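PDB 5UX5: BIFUNCTIONAL PROTEIN Proline utilization A (PutA) from Corynebacterium freiburgense, which oxidises proline to glutamate in two steps, with an FAD-dependent proline dehydrogenase and an NAD-dependent aldehyde dehydrogenase joined in one chain. Local coordinates for residues I243-F246 with E247-M251; I698-T701 with P702-P706; E1008-P1011 with P1012-I1016. All blocks are in the same frame, centred on the assembly; numbering follows the deposited sequence.

Contact 1. Residues I243-F246 with E247-M251; sequences IRLF and EELLM
Glu247 N to Ile243 O, Glu248 N to Arg244 O, Leu249 N to Leu245 O and Leu250 N to Phe246 O form four successive i to i+4 helical hydrogen bonds of 3.0 to 3.1 Å. One turn apart on the charged flank, Arg244 NE donates to Glu248 OE1 at 2.9 Å in a salt bridge. The arginine chain is extended from CG to NE, and the carboxylate oxygen meets the edge of the guanidinium. The two flat groups are turned 57° apart; NE meets OE1 from above the carboxylate plane, 47° out of it. Glu248 OE2 pairs in turn with Lys210, and Arg244 NH1 with Asp203. On the buried flank, Leu250 CD1 lies over one face of the Phe246 ring, 3.7 Å from its centroid, in a CH-pi contact. Glu247 runs alongside Ile243, its OE1 3.4 Å from Ile243 CG2, while OE2 accepts a hydrogen bond from Gln277 of helix 271-287. With Phe246 and Leu250 pressed on strand 260-265, helix 239-251 joins strands 228-232 and 260-265 as a beta-alpha-beta unit of the proline dehydrogenase TIM barrel.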
loop_
_atom_site.group_PDB
_atom_site.type_symbol
_atom_site.label_atom_id
_atom_site.label_comp_id
_atom_site.label_asym_id
_atom_site.label_seq_id
_atom_site.Cartn_x
_atom_site.Cartn_y
_atom_site.Cartn_z
ATOM N N ILE A 243 7.432 -5.452 -23.611
ATOM C CA ILE A 243 8.127 -5.069 -24.838
ATOM C C ILE A 243 9.507 -5.700 -24.867
ATOM O O ILE A 243 9.984 -6.150 -25.921
ATOM C CB ILE A 243 8.242 -3.542 -24.955
ATOM C CG1 ILE A 243 6.903 -2.892 -25.215
ATOM C CG2 ILE A 243 9.239 -3.168 -26.033
ATOM C CD1 ILE A 243 6.958 -1.439 -24.889
ATOM N N ARG A 244 10.188 -5.700 -23.718
ATOM C CA ARG A 244 11.516 -6.294 -23.661
ATOM C C ARG A 244 11.439 -7.804 -23.844
ATOM O O ARG A 244 12.284 -8.410 -24.518
ATOM C CB ARG A 244 12.190 -5.947 -22.347
ATOM C CG ARG A 244 13.559 -6.473 -22.255
ATOM C CD ARG A 244 14.220 -5.975 -21.038
ATOM N NE ARG A 244 15.393 -6.781 -20.732
ATOM C CZ ARG A 244 16.168 -6.580 -19.679
ATOM N NH1 ARG A 244 15.882 -5.596 -18.828
ATOM N NH2 ARG A 244 17.215 -7.360 -19.476
ATOM N N LEU A 245 10.444 -8.431 -23.233
ATOM C CA LEU A 245 10.243 -9.854 -23.447
ATOM C C LEU A 245 10.036 -10.144 -24.927
ATOM O O LEU A 245 10.708 -11.002 -25.501
ATOM C CB LEU A 245 9.050 -10.317 -22.607
ATOM C CG LEU A 245 8.262 -11.530 -23.055
ATOM C CD1 LEU A 245 9.144 -12.757 -22.914
ATOM C CD2 LEU A 245 6.992 -11.615 -22.220
ATOM N N PHE A 246 9.154 -9.374 -25.565
ATOM C CA PHE A 246 8.843 -9.543 -26.983
ATOM C C PHE A 246 10.090 -9.429 -27.852
ATOM O O PHE A 246 10.356 -10.305 -28.677
ATOM C CB PHE A 246 7.812 -8.495 -27.366
ATOM C CG PHE A 246 7.192 -8.658 -28.723
ATOM C CD1 PHE A 246 6.376 -9.730 -29.008
ATOM C CD2 PHE A 246 7.319 -7.643 -29.679
ATOM C CE1 PHE A 246 5.748 -9.836 -30.270
ATOM C CE2 PHE A 246 6.699 -7.733 -30.919
ATOM C CZ PHE A 246 5.914 -8.829 -31.214
ATOM N N GLU A 247 10.890 -8.374 -27.660
ATOM C CA GLU A 247 11.994 -8.108 -28.583
ATOM C C GLU A 247 13.170 -9.043 -28.362
ATOM O O GLU A 247 13.792 -9.504 -29.323
ATOM C CB GLU A 247 12.436 -6.654 -28.467
ATOM C CG GLU A 247 11.359 -5.731 -28.964
ATOM C CD GLU A 247 11.703 -4.251 -28.916
ATOM O OE1 GLU A 247 10.754 -3.469 -29.045
ATOM O OE2 GLU A 247 12.870 -3.855 -28.711
ATOM N N GLU A 248 13.483 -9.360 -27.118
ATOM C CA GLU A 248 14.565 -10.304 -26.909
ATOM C C GLU A 248 14.191 -11.684 -27.464
ATOM O O GLU A 248 14.954 -12.284 -28.235
ATOM C CB GLU A 248 14.905 -10.359 -25.423
ATOM C CG GLU A 248 15.631 -9.128 -24.933
ATOM C CD GLU A 248 16.104 -9.281 -23.501
ATOM O OE1 GLU A 248 16.568 -8.275 -22.896
ATOM O OE2 GLU A 248 15.995 -10.422 -22.984
ATOM N N LEU A 249 12.975 -12.154 -27.168
ATOM C CA LEU A 249 12.604 -13.512 -27.544
ATOM C C LEU A 249 12.559 -13.675 -29.053
ATOM O O LEU A 249 13.053 -14.674 -29.591
ATOM C CB LEU A 249 11.259 -13.874 -26.932
ATOM C CG LEU A 249 10.943 -15.359 -26.826
ATOM C CD1 LEU A 249 11.999 -16.036 -25.990
ATOM C CD2 LEU A 249 9.575 -15.535 -26.183
ATOM N N LEU A 250 12.023 -12.682 -29.751
ATOM C CA LEU A 250 11.837 -12.792 -31.186
ATOM C C LEU A 250 13.126 -12.598 -31.987
ATOM O O LEU A 250 13.091 -12.743 -33.215
ATOM C CB LEU A 250 10.776 -11.785 -31.645
ATOM C CG LEU A 250 9.342 -12.123 -31.247
ATOM C CD1 LEU A 250 8.343 -11.234 -31.977
ATOM C CD2 LEU A 250 9.067 -13.596 -31.539
ATOM N N MET A 251 14.249 -12.250 -31.351
ATOM C CA MET A 251 15.523 -12.164 -32.055
ATOM C C MET A 251 16.390 -13.399 -31.839
ATOM O O MET A 251 17.408 -13.546 -32.516
ATOM C CB MET A 251 16.312 -10.910 -31.624
ATOM C CG MET A 251 15.692 -9.591 -32.068
ATOM S SD MET A 251 15.383 -9.491 -33.839
ATOM C CE MET A 251 17.050 -9.487 -34.491
#

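Contact 2. Residues I698-T701 with P702-P706; sequences IIVT and PSADP
Val700 and Thr701 carry the chain out of strand 696-700 and into a type I beta turn, Thr701 to Ala704, that leads to helix 706-718 in the alpha/beta fold of the aldehyde dehydrogenase region. Ahead of the turn the strand is held along both edges: Ile698 and Val700 make backbone bonds to strand 728-734, and Ile699 to strand 845-852. Val700 packs against Val731 and Leu733 of the first of these strands. Its CG1 is turned anti to the backbone N (chi1 -178°) and therefore reaches forward beside its own carbonyl, where it touches Ala704 CB at 4.0 Å, an apolar contact between the strand end and the last residue of the turn.

Thr701 anchors the turn through two oxygens. Its carbonyl O accepts the closing bond from Ala704 N at 2.9 Å; the donor stands 37° out of the carbonyl plane. With chi1 at 80°, OG1 sits between the backbone N and the carbonyl carbon, over the bend, and takes a weak hydrogen bond from Ser703 N at 3.4 Å, the pairing of an ST turn. A stronger partner of this hydroxyl is Glu858 OE1 on helix 856-865, with Ser853 OG a weak third. The buried OG1 is thus tied both to its own turn and to a neighbouring helix, whose Glu858 also meets the side chain of Ser703. Pro702 takes the second position of the turn, where its ring-restricted phi fits the type I geometry. Beyond Ala704, Asp705 is the N-cap of helix 706-718: OD1 accepts from Leu708 N and weakly from Asp707 N, while OD2 forms a salt bridge with Arg1067 NH2.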
loop_
_atom_site.group_PDB
_atom_site.type_symbol
_atom_site.label_atom_id
_atom_site.label_comp_id
_atom_site.label_asym_id
_atom_site.label_seq_id
_atom_site.Cartn_x
_atom_site.Cartn_y
_atom_site.Cartn_z
ATOM N N ILE A 698 -6.475 -10.642 10.515
ATOM C CA ILE A 698 -7.409 -10.231 9.467
ATOM C C ILE A 698 -8.523 -11.258 9.420
ATOM O O ILE A 698 -8.264 -12.453 9.217
ATOM C CB ILE A 698 -6.729 -10.088 8.094
ATOM C CG1 ILE A 698 -5.759 -8.920 8.084
ATOM C CG2 ILE A 698 -7.742 -10.007 6.929
ATOM C CD1 ILE A 698 -5.065 -8.816 6.732
ATOM N N ILE A 699 -9.758 -10.799 9.597
ATOM C CA ILE A 699 -10.933 -11.661 9.478
ATOM C C ILE A 699 -11.398 -11.708 8.019
ATOM O O ILE A 699 -11.524 -10.668 7.354
ATOM C CB ILE A 699 -12.061 -11.179 10.402
ATOM C CG1 ILE A 699 -11.599 -11.190 11.860
ATOM C CG2 ILE A 699 -13.294 -12.014 10.195
ATOM C CD1 ILE A 699 -12.670 -10.737 12.825
ATOM N N VAL A 700 -11.658 -12.919 7.531
ATOM C CA VAL A 700 -12.134 -13.181 6.182
ATOM C C VAL A 700 -13.427 -13.970 6.306
ATOM O O VAL A 700 -13.417 -15.120 6.760
ATOM C CB VAL A 700 -11.098 -13.956 5.357
ATOM C CG1 VAL A 700 -11.589 -14.192 3.894
ATOM C CG2 VAL A 700 -9.758 -13.241 5.417
ATOM N N THR A 701 -14.520 -13.379 5.876
ATOM C CA THR A 701 -15.839 -13.987 5.909
ATOM C C THR A 701 -16.223 -14.458 4.519
ATOM O O THR A 701 -15.698 -13.954 3.525
ATOM C CB THR A 701 -16.875 -12.974 6.417
ATOM O OG1 THR A 701 -17.251 -12.089 5.350
ATOM C CG2 THR A 701 -16.314 -12.173 7.577
ATOM N N PRO A 702 -17.192 -15.368 4.395
ATOM C CA PRO A 702 -17.550 -15.871 3.057
ATOM C C PRO A 702 -17.953 -14.791 2.067
ATOM O O PRO A 702 -17.845 -15.023 0.854
ATOM C CB PRO A 702 -18.723 -16.820 3.340
ATOM C CG PRO A 702 -18.523 -17.257 4.716
ATOM C CD PRO A 702 -17.952 -16.060 5.448
ATOM N N SER A 703 -18.357 -13.605 2.532
ATOM C CA SER A 703 -18.754 -12.503 1.659
ATOM C C SER A 703 -17.566 -11.701 1.121
ATOM O O SER A 703 -17.756 -10.606 0.597
ATOM C CB SER A 703 -19.726 -11.582 2.399
ATOM O OG SER A 703 -20.936 -12.258 2.698
ATOM N N ALA A 704 -16.349 -12.197 1.278
ATOM C CA ALA A 704 -15.162 -11.492 0.840
ATOM C C ALA A 704 -14.798 -11.896 -0.567
ATOM O O ALA A 704 -15.205 -12.944 -1.063
ATOM C CB ALA A 704 -13.981 -11.782 1.751
ATOM N N ASP A 705 -14.060 -11.025 -1.219
ATOM C CA ASP A 705 -13.375 -11.376 -2.441
ATOM C C ASP A 705 -12.177 -12.211 -2.020
ATOM O O ASP A 705 -11.212 -11.680 -1.453
ATOM C CB ASP A 705 -12.939 -10.135 -3.223
ATOM C CG ASP A 705 -12.297 -10.480 -4.555
ATOM O OD1 ASP A 705 -11.493 -11.438 -4.608
ATOM O OD2 ASP A 705 -12.569 -9.773 -5.549
ATOM N N PRO A 706 -12.199 -13.512 -2.284
ATOM C CA PRO A 706 -11.109 -14.364 -1.792
ATOM C C PRO A 706 -9.755 -13.959 -2.319
ATOM O O PRO A 706 -8.761 -14.038 -1.585
ATOM C CB PRO A 706 -11.527 -15.762 -2.263
ATOM C CG PRO A 706 -12.441 -15.526 -3.353
ATOM C CD PRO A 706 -13.199 -14.287 -3.021
#

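Contact 3. Residues E1008-P1011 with P1012-I1016; sequences EWFP and PHSRI
Ser1014 reaches back to Pro1011 across a type II beta turn, and the polar part of the contact is one hydrogen bond: Ser1014 OG donates to Pro1011 O at 2.7 Å. The hydroxyl approaches from above the carbonyl plane, 39° out of it. OG lies beside the serine's own backbone N and over the turn, where it also rests 3.2 Å from Pro1011 CD. The amide of Ser1014 is bonded elsewhere, to Ser1037 OG. Pro1012 and His1013 form the corners of the turn; His1013 adopts the positive phi that its third position favours, and its NE2 is hydrogen-bonded to Asn892.

The apolar part joins residues that flank the turn, Phe1010 before it and Ile1016 after it. Ile1016 CD1 stands over one face of the Phe1010 ring, 3.8 Å from the centroid and 17° off the normal, a CH-pi contact in which the two side chains cross at about a right angle. At the more exposed end, Trp1009 CZ2 lies 4.4 Å from Pro1012 CD. Phe1010 extends this packing to Ile1028 and Trp1031 of helix 1026-1035, and Ile1016 lies in strand 1015-1018, hydrogen-bonded to strand 1038-1040 and packed on Val980 of strand 965-980.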
loop_
_atom_site.group_PDB
_atom_site.type_symbol
_atom_site.label_atom_id
_atom_site.label_comp_id
_atom_site.label_asym_id
_atom_site.label_seq_id
_atom_site.Cartn_x
_atom_site.Cartn_y
_atom_site.Cartn_z
ATOM N N GLU A 1008 -4.202 -1.007 46.328
ATOM C CA GLU A 1008 -5.280 -1.591 45.539
ATOM C C GLU A 1008 -4.788 -1.895 44.116
ATOM O O GLU A 1008 -4.174 -1.049 43.459
ATOM C CB GLU A 1008 -6.504 -0.668 45.523
ATOM C CG GLU A 1008 -7.803 -1.324 44.958
ATOM C CD GLU A 1008 -9.020 -0.369 44.907
ATOM O OE1 GLU A 1008 -9.028 0.674 45.607
ATOM O OE2 GLU A 1008 -9.971 -0.664 44.152
ATOM N N TRP A 1009 -5.005 -3.127 43.672
ATOM C CA TRP A 1009 -4.619 -3.591 42.347
ATOM C C TRP A 1009 -5.432 -2.896 41.247
ATOM O O TRP A 1009 -6.576 -2.456 41.445
ATOM C CB TRP A 1009 -4.829 -5.099 42.273
ATOM C CG TRP A 1009 -4.623 -5.792 40.941
ATOM C CD1 TRP A 1009 -3.515 -6.473 40.544
ATOM C CD2 TRP A 1009 -5.580 -5.931 39.868
ATOM N NE1 TRP A 1009 -3.703 -7.013 39.289
ATOM C CE2 TRP A 1009 -4.962 -6.700 38.852
ATOM C CE3 TRP A 1009 -6.892 -5.468 39.663
ATOM C CZ2 TRP A 1009 -5.606 -7.018 37.645
ATOM C CZ3 TRP A 1009 -7.530 -5.776 38.455
ATOM C CH2 TRP A 1009 -6.881 -6.550 37.463
ATOM N N PHE A 1010 -4.841 -2.847 40.055
ATOM C CA PHE A 1010 -5.499 -2.334 38.862
ATOM C C PHE A 1010 -4.934 -3.082 37.658
ATOM O O PHE A 1010 -3.784 -3.532 37.699
ATOM C CB PHE A 1010 -5.315 -0.812 38.709
ATOM C CG PHE A 1010 -3.896 -0.344 38.886
ATOM C CD1 PHE A 1010 -3.015 -0.315 37.811
ATOM C CD2 PHE A 1010 -3.434 0.076 40.131
ATOM C CE1 PHE A 1010 -1.701 0.129 37.969
ATOM C CE2 PHE A 1010 -2.114 0.518 40.294
ATOM C CZ PHE A 1010 -1.253 0.544 39.208
ATOM N N PRO A 1011 -5.707 -3.231 36.585
ATOM C CA PRO A 1011 -5.317 -4.139 35.500
ATOM C C PRO A 1011 -4.152 -3.587 34.702
ATOM O O PRO A 1011 -3.858 -2.388 34.763
ATOM C CB PRO A 1011 -6.584 -4.210 34.629
ATOM C CG PRO A 1011 -7.661 -3.624 35.412
ATOM C CD PRO A 1011 -7.035 -2.650 36.349
ATOM N N PRO A 1012 -3.473 -4.425 33.924
ATOM C CA PRO A 1012 -2.453 -3.893 33.010
ATOM C C PRO A 1012 -3.060 -2.898 32.026
ATOM O O PRO A 1012 -4.199 -3.054 31.574
ATOM C CB PRO A 1012 -1.921 -5.148 32.296
ATOM C CG PRO A 1012 -2.187 -6.295 33.276
ATOM C CD PRO A 1012 -3.463 -5.905 33.997
ATOM N N HIS A 1013 -2.271 -1.874 31.696
ATOM C CA HIS A 1013 -2.583 -0.846 30.699
ATOM C C HIS A 1013 -3.707 0.097 31.122
ATOM O O HIS A 1013 -4.338 0.745 30.276
ATOM C CB HIS A 1013 -2.885 -1.488 29.343
ATOM C CG HIS A 1013 -1.902 -2.554 28.997
ATOM N ND1 HIS A 1013 -2.235 -3.893 28.964
ATOM C CD2 HIS A 1013 -0.562 -2.491 28.795
ATOM C CE1 HIS A 1013 -1.155 -4.607 28.696
ATOM N NE2 HIS A 1013 -0.125 -3.781 28.607
ATOM N N SER A 1014 -3.932 0.225 32.422
ATOM C CA SER A 1014 -4.904 1.170 32.930
ATOM C C SER A 1014 -4.388 2.600 32.803
ATOM O O SER A 1014 -3.183 2.860 32.696
ATOM C CB SER A 1014 -5.228 0.858 34.389
ATOM O OG SER A 1014 -5.677 -0.463 34.500
ATOM N N ARG A 1015 -5.326 3.534 32.830
ATOM C CA ARG A 1015 -5.019 4.948 32.957
ATOM C C ARG A 1015 -5.463 5.391 34.345
ATOM O O ARG A 1015 -6.583 5.082 34.764
ATOM C CB ARG A 1015 -5.733 5.774 31.874
ATOM C CG ARG A 1015 -5.192 5.699 30.452
ATOM C CD ARG A 1015 -6.027 6.542 29.524
ATOM N NE ARG A 1015 -5.674 6.393 28.116
ATOM C CZ ARG A 1015 -6.354 6.950 27.112
ATOM N NH1 ARG A 1015 -7.434 7.678 27.350
ATOM N NH2 ARG A 1015 -5.970 6.775 25.859
ATOM N N ILE A 1016 -4.588 6.085 35.067
ATOM C CA ILE A 1016 -4.852 6.485 36.444
ATOM C C ILE A 1016 -4.729 7.994 36.510
ATOM O O ILE A 1016 -3.654 8.538 36.222
ATOM C CB ILE A 1016 -3.895 5.806 37.432
ATOM C CG1 ILE A 1016 -4.022 4.296 37.336
ATOM C CG2 ILE A 1016 -4.204 6.194 38.793
ATOM C CD1 ILE A 1016 -2.733 3.587 37.670
#

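In the fold
The three contacts follow one another in sequence and do not touch. Contact 1 belongs to the proline dehydrogenase barrel, with the Ile243 side chain about 12 Å from the bound FAD. Contact 2 lies in the aldehyde dehydrogenase region, its centre about 40 Å from that of contact 1. Contact 3, in the C-terminal part of the chain, is centred about 36 Å from the centre of contact 2 and about 66 Å from that of contact 1, on the opposite side of the chain's centre; there the His1013 side chain is about 14 Å from the bound NAD. Polar pairs at contacts 2 and 3 tie the C-terminal part to the aldehyde dehydrogenase region.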